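Local structure of dual oxidase maturation factor 1 (Mus musculus, 6WXU) at residues 130-135 with 172-177. The protein is probably required for the maturation of the dual oxidase DUOX1 and its transport from the endoplasmic reticulum to the plasma membrane. Residues are numbered along the deposited sequence; the frame is centred on the assembly and turned at random.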
ATOM      1  N   PHE B 130      -2.230 -16.352   7.077  1.00 43.80           N
ATOM      2  CA  PHE B 130      -1.373 -15.282   7.574  1.00 43.80           C
ATOM      3  C   PHE B 130      -0.007 -15.874   7.887  1.00 43.80           C
ATOM      4  O   PHE B 130       0.100 -16.774   8.723  1.00 43.80           O
ATOM      5  CB  PHE B 130      -1.970 -14.633   8.823  1.00 43.80           C
ATOM      6  CG  PHE B 130      -3.385 -14.175   8.652  1.00 43.80           C
ATOM      7  CD1 PHE B 130      -4.435 -15.054   8.818  1.00 43.80           C
ATOM      8  CD2 PHE B 130      -3.665 -12.864   8.338  1.00 43.80           C
ATOM      9  CE1 PHE B 130      -5.731 -14.637   8.658  1.00 43.80           C
ATOM     10  CE2 PHE B 130      -4.961 -12.443   8.180  1.00 43.80           C
ATOM     11  CZ  PHE B 130      -5.994 -13.330   8.341  1.00 43.80           C
ATOM     12  N   ALA B 131       1.031 -15.366   7.231  1.00 46.57           N
ATOM     13  CA  ALA B 131       2.359 -15.961   7.279  1.00 46.57           C
ATOM     14  C   ALA B 131       3.308 -15.124   8.124  1.00 46.57           C
ATOM     15  O   ALA B 131       3.264 -13.894   8.091  1.00 46.57           O
ATOM     16  CB  ALA B 131       2.935 -16.120   5.873  1.00 46.57           C
ATOM     17  N   TRP B 132       4.169 -15.805   8.881  1.00 47.34           N
ATOM     18  CA  TRP B 132       5.185 -15.158   9.700  1.00 47.34           C
ATOM     19  C   TRP B 132       6.587 -15.622   9.329  1.00 47.34           C
ATOM     20  O   TRP B 132       7.491 -15.592  10.163  1.00 47.34           O
ATOM     21  CB  TRP B 132       4.928 -15.397  11.186  1.00 47.34           C
ATOM     22  CG  TRP B 132       4.799 -16.830  11.567  1.00 47.34           C
ATOM     23  CD1 TRP B 132       5.724 -17.809  11.396  1.00 47.34           C
ATOM     24  CD2 TRP B 132       3.682 -17.443  12.210  1.00 47.34           C
ATOM     25  NE1 TRP B 132       5.249 -18.998  11.876  1.00 47.34           N
ATOM     26  CE2 TRP B 132       3.994 -18.799  12.383  1.00 47.34           C
ATOM     27  CE3 TRP B 132       2.443 -16.978  12.647  1.00 47.34           C
ATOM     28  CZ2 TRP B 132       3.118 -19.694  12.977  1.00 47.34           C
ATOM     29  CZ3 TRP B 132       1.576 -17.866  13.234  1.00 47.34           C
ATOM     30  CH2 TRP B 132       1.915 -19.210  13.394  1.00 47.34           C
ATOM     31  N   ARG B 133       6.780 -16.062   8.089  1.00 54.89           N
ATOM     32  CA  ARG B 133       8.096 -16.483   7.648  1.00 54.89           C
ATOM     33  C   ARG B 133       9.067 -15.309   7.716  1.00 54.89           C
ATOM     34  O   ARG B 133       8.683 -14.159   7.936  1.00 54.89           O
ATOM     35  CB  ARG B 133       8.041 -17.040   6.228  1.00 54.89           C
ATOM     36  CG  ARG B 133       6.997 -18.111   6.005  1.00 54.89           C
ATOM     37  CD  ARG B 133       7.267 -18.882   4.722  1.00 54.89           C
ATOM     38  NE  ARG B 133       8.084 -20.070   4.961  1.00 54.89           N
ATOM     39  CZ  ARG B 133       7.610 -21.313   5.007  1.00 54.89           C
ATOM     40  NH1 ARG B 133       6.318 -21.542   4.816  1.00 54.89           N
ATOM     41  NH2 ARG B 133       8.428 -22.330   5.235  1.00 54.89           N
ATOM     42  N   LEU B 134      10.350 -15.612   7.523  1.00 55.72           N
ATOM     43  CA  LEU B 134      11.374 -14.588   7.663  1.00 55.72           C
ATOM     44  C   LEU B 134      11.273 -13.506   6.598  1.00 55.72           C
ATOM     45  O   LEU B 134      11.731 -12.384   6.832  1.00 55.72           O
ATOM     46  CB  LEU B 134      12.761 -15.223   7.634  1.00 55.72           C
ATOM     47  CG  LEU B 134      13.582 -15.000   8.903  1.00 55.72           C
ATOM     48  CD1 LEU B 134      12.821 -15.507  10.113  1.00 55.72           C
ATOM     49  CD2 LEU B 134      14.934 -15.677   8.795  1.00 55.72           C
ATOM     50  N   GLY B 135      10.682 -13.806   5.447  1.00 56.86           N
ATOM     51  CA  GLY B 135      10.502 -12.827   4.400  1.00 56.86           C
ATOM     52  C   GLY B 135       9.170 -12.112   4.401  1.00 56.86           C
ATOM     53  O   GLY B 135       8.909 -11.325   3.483  1.00 56.86           O
ATOM     54  N   GLN B 172       7.408 -17.147  19.662  1.00 52.75           N
ATOM     55  CA  GLN B 172       7.613 -18.573  19.874  1.00 52.75           C
ATOM     56  C   GLN B 172       7.329 -19.365  18.607  1.00 52.75           C
ATOM     57  O   GLN B 172       8.160 -20.163  18.161  1.00 52.75           O
ATOM     58  CB  GLN B 172       6.729 -19.055  21.017  1.00 52.75           C
ATOM     59  CG  GLN B 172       7.032 -20.458  21.487  1.00 52.75           C
ATOM     60  CD  GLN B 172       8.242 -20.517  22.395  1.00 52.75           C
ATOM     61  OE1 GLN B 172       8.817 -19.490  22.751  1.00 52.75           O
ATOM     62  NE2 GLN B 172       8.632 -21.724  22.779  1.00 52.75           N
ATOM     63  N   TYR B 173       6.153 -19.160  18.012  1.00 49.20           N
ATOM     64  CA  TYR B 173       5.825 -19.903  16.804  1.00 49.20           C
ATOM     65  C   TYR B 173       6.761 -19.554  15.660  1.00 49.20           C
ATOM     66  O   TYR B 173       7.121 -20.431  14.869  1.00 49.20           O
ATOM     67  CB  TYR B 173       4.372 -19.659  16.411  1.00 49.20           C
ATOM     68  CG  TYR B 173       3.406 -20.557  17.137  1.00 49.20           C
ATOM     69  CD1 TYR B 173       3.081 -21.802  16.633  1.00 49.20           C
ATOM     70  CD2 TYR B 173       2.829 -20.167  18.331  1.00 49.20           C
ATOM     71  CE1 TYR B 173       2.205 -22.627  17.291  1.00 49.20           C
ATOM     72  CE2 TYR B 173       1.955 -20.986  18.995  1.00 49.20           C
ATOM     73  CZ  TYR B 173       1.645 -22.214  18.472  1.00 49.20           C
ATOM     74  OH  TYR B 173       0.770 -23.035  19.135  1.00 49.20           O
ATOM     75  N   ARG B 174       7.205 -18.303  15.578  1.00 49.15           N
ATOM     76  CA  ARG B 174       8.098 -17.909  14.498  1.00 49.15           C
ATOM     77  C   ARG B 174       9.440 -18.620  14.600  1.00 49.15           C
ATOM     78  O   ARG B 174       9.918 -19.208  13.623  1.00 49.15           O
ATOM     79  CB  ARG B 174       8.290 -16.397  14.511  1.00 49.15           C
ATOM     80  CG  ARG B 174       8.984 -15.870  13.294  1.00 49.15           C
ATOM     81  CD  ARG B 174       9.391 -14.435  13.483  1.00 49.15           C
ATOM     82  NE  ARG B 174       9.755 -13.824  12.214  1.00 49.15           N
ATOM     83  CZ  ARG B 174      10.319 -12.629  12.097  1.00 49.15           C
ATOM     84  NH1 ARG B 174      10.590 -11.916  13.180  1.00 49.15           N
ATOM     85  NH2 ARG B 174      10.615 -12.148  10.898  1.00 49.15           N
ATOM     86  N   LEU B 175      10.065 -18.580  15.777  1.00 48.56           N
ATOM     87  CA  LEU B 175      11.370 -19.213  15.939  1.00 48.56           C
ATOM     88  C   LEU B 175      11.279 -20.726  15.787  1.00 48.56           C
ATOM     89  O   LEU B 175      12.114 -21.340  15.110  1.00 48.56           O
ATOM     90  CB  LEU B 175      11.965 -18.847  17.295  1.00 48.56           C
ATOM     91  CG  LEU B 175      12.827 -17.588  17.364  1.00 48.56           C
ATOM     92  CD1 LEU B 175      13.902 -17.639  16.300  1.00 48.56           C
ATOM     93  CD2 LEU B 175      12.003 -16.325  17.215  1.00 48.56           C
ATOM     94  N   ALA B 176      10.275 -21.344  16.411  1.00 48.53           N
ATOM     95  CA  ALA B 176      10.141 -22.791  16.325  1.00 48.53           C
ATOM     96  C   ALA B 176       9.908 -23.239  14.890  1.00 48.53           C
ATOM     97  O   ALA B 176      10.506 -24.222  14.436  1.00 48.53           O
ATOM     98  CB  ALA B 176       9.008 -23.265  17.227  1.00 48.53           C
ATOM     99  N   GLY B 177       9.048 -22.533  14.157  1.00 47.72           N
ATOM    100  CA  GLY B 177       8.833 -22.883  12.766  1.00 47.72           C
ATOM    101  C   GLY B 177      10.075 -22.693  11.921  1.00 47.72           C
ATOM    102  O   GLY B 177      10.361 -23.499  11.032  1.00 47.72           O
TER
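W132 carries CG in the crowded position between its backbone N and carbonyl carbon (chi1 54°), while R174, against which the indole lies, has CG anti to its backbone N (chi1 -169°) and a chain extended from there to NE. The pair illustrates how a loop can be fitted to a helix by one aromatic plate and one long side chain, without a hydrogen bond between the two segments. One face of the indole is turned to the helix: Y173 CB sits 3.6 Å above the ring plane, toward the rim, and R174 N lies above the same face. The closest approach to Y173 is W132 CZ2 to Y173 CB, 3.7 Å, so the tyrosine meets the indole through its CB, and the two aromatic planes are inclined at 48°. R174 reaches the loop carbonyl, its CG 3.5 Å from W132 O. Farther out, L134 crosses the arginine at about a right angle, with L134 CD1 4.1 Å from R174 NE, and R133 O lies near the guanidinium plane at its edge. An alanine at W132 would probably open a gap over Y173 CB and the backbone at R174, and leave L105 O without its weak hydrogen bond from the indole NE1. In the predicted extracellular region, the loop between strand 128-130 and helix 138-147 thus packs on the early turns of helix 170-199; Y138 and Y170 also touch W132, and Y173 reaches I231 of helix 228-231.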